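Local coordinates for CHAD domain protein (Streptomyces chartreusis, PDB 6RN5), which binds polyphosphate and metal ions as a phosin, a member of the CHAD-domain family built of long alpha-helices, at the interface of chains A and B. Numbering follows the deposited sequence. Chains: chain A/B, CHAD domain protein.

The interface of chains A and B. Residues chain A 116, 119, 342-343, 346; chain B 260-261, 345.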
loop_
_atom_site.group_PDB
_atom_site.type_symbol
_atom_site.label_atom_id
_atom_site.label_comp_id
_atom_site.label_asym_id
_atom_site.label_seq_id
_atom_site.Cartn_x
_atom_site.Cartn_y
_atom_site.Cartn_z
ATOM N N LEU A 116 2.545 12.734 3.428
ATOM C CA LEU A 116 2.639 13.275 2.060
ATOM C C LEU A 116 4.076 13.550 1.551
ATOM O O LEU A 116 4.377 13.394 0.344
ATOM C CB LEU A 116 1.861 14.593 1.951
ATOM C CG LEU A 116 0.329 14.545 1.839
ATOM C CD1 LEU A 116 -0.189 15.959 2.012
ATOM C CD2 LEU A 116 -0.161 13.944 0.523
ATOM N N LEU A 119 5.424 10.124 0.944
ATOM C CA LEU A 119 4.843 9.549 -0.260
ATOM C C LEU A 119 5.243 10.274 -1.566
ATOM O O LEU A 119 5.013 9.754 -2.678
ATOM C CB LEU A 119 3.322 9.555 -0.148
ATOM C CG LEU A 119 2.765 8.671 0.946
ATOM C CD1 LEU A 119 1.338 9.092 1.294
ATOM C CD2 LEU A 119 2.847 7.221 0.509
ATOM N N TYR A 342 -6.258 12.888 -6.244
ATOM C CA TYR A 342 -5.441 11.706 -6.497
ATOM C C TYR A 342 -4.461 11.555 -5.389
ATOM O O TYR A 342 -4.299 10.477 -4.873
ATOM C CB TYR A 342 -4.761 11.881 -7.852
ATOM C CG TYR A 342 -3.718 10.854 -8.292
ATOM C CD1 TYR A 342 -2.392 10.905 -7.805
ATOM C CD2 TYR A 342 -4.029 9.923 -9.269
ATOM C CE1 TYR A 342 -1.438 10.007 -8.259
ATOM C CE2 TYR A 342 -3.085 9.030 -9.744
ATOM C CZ TYR A 342 -1.796 9.086 -9.247
ATOM O OH TYR A 342 -0.900 8.186 -9.712
ATOM N N ALA A 343 -3.836 12.650 -4.964
ATOM C CA ALA A 343 -2.932 12.578 -3.855
ATOM C C ALA A 343 -3.618 12.107 -2.575
ATOM O O ALA A 343 -3.043 11.362 -1.794
ATOM C CB ALA A 343 -2.287 13.933 -3.601
ATOM N N VAL A 346 -4.080 8.356 -2.349
ATOM C CA VAL A 346 -2.867 7.683 -1.964
ATOM C C VAL A 346 -2.680 7.768 -0.455
ATOM O O VAL A 346 -2.342 6.793 0.224
ATOM C CB VAL A 346 -1.640 8.339 -2.650
ATOM C CG1 VAL A 346 -0.354 7.695 -2.210
ATOM C CG2 VAL A 346 -1.728 8.184 -4.165
ATOM N N LEU B 260 4.904 7.467 -4.838
ATOM C CA LEU B 260 3.520 7.169 -5.130
ATOM C C LEU B 260 2.727 8.390 -5.583
ATOM O O LEU B 260 1.725 8.268 -6.277
ATOM C CB LEU B 260 2.890 6.515 -3.914
ATOM C CG LEU B 260 3.655 5.274 -3.478
ATOM C CD1 LEU B 260 3.103 4.722 -2.176
ATOM C CD2 LEU B 260 3.605 4.210 -4.563
ATOM N N ILE B 261 3.180 9.575 -5.246
ATOM C CA ILE B 261 2.573 10.761 -5.798
ATOM C C ILE B 261 3.690 11.461 -6.531
ATOM O O ILE B 261 4.680 11.837 -5.924
ATOM C CB ILE B 261 2.001 11.685 -4.709
ATOM C CG1 ILE B 261 1.120 10.921 -3.725
ATOM C CG2 ILE B 261 1.153 12.758 -5.365
ATOM C CD1 ILE B 261 0.768 11.719 -2.472
ATOM N N GLY B 345 -5.556 7.232 -8.156
ATOM C CA GLY B 345 -4.423 7.324 -7.204
ATOM C C GLY B 345 -4.154 6.044 -6.405
ATOM O O GLY B 345 -3.003 5.630 -6.237
HETATM O O HOH W 1 1.574 9.080 -9.306
#
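B:Ile261 inserts between helices 82-120 and 338-366 of chain A, its CD1 lying 3.8 Å from CD2 of A:Leu116. This apolar centre belongs to a two-fold interface between two CHAD domains, helical folds of the phosin family; the pairing may or may not persist in solution. CG1 of B:Ile261 sits anti to its carbonyl carbon (chi1 -50°), and the extended chain beyond it carries CD1 inward between A:Leu116, A:Ala343 and CB of A:Leu119, while CG2 leans on the methyl of A:Ala343. A:Val346 runs past the isoleucine in the opposite sense and divides its branches: CG1 meets both CG1 of B:Ile261 and, at 3.8 Å, CB of B:Leu260, whereas CG2 turns to the carbonyl O of B:Gly345. Beyond it, the B:Leu260 and A:Leu119 side chains meet at a slant, CD1 of the former 3.7 Å from CD2 of the latter. Where the two copies of helix 338-366 meet, CA of B:Gly345 lies over one face of the A:Tyr342 ring, 3.5 Å from its centroid and shifted toward the CD2-CE2 rim, a CH-pi contact. A water bridges the rim, 2.7 Å from the phenolic OH of A:Tyr342 and 3.1 Å from the carbonyl O of B:Leu260. A leucine at A:Tyr342, lacking ring and hydroxyl, would probably leave CA of B:Gly345 without its aromatic face and the water without its phenolic partner. At the end of helix 82-120, O of A:Leu119 accepts a hydrogen bond from N of B:Ile261 at 3.2 Å, fairly straight at the hydrogen (159°) but with the donor tilted 31° from the carbonyl plane. N of B:Leu260 adds a weak, more bent bond to this same oxygen.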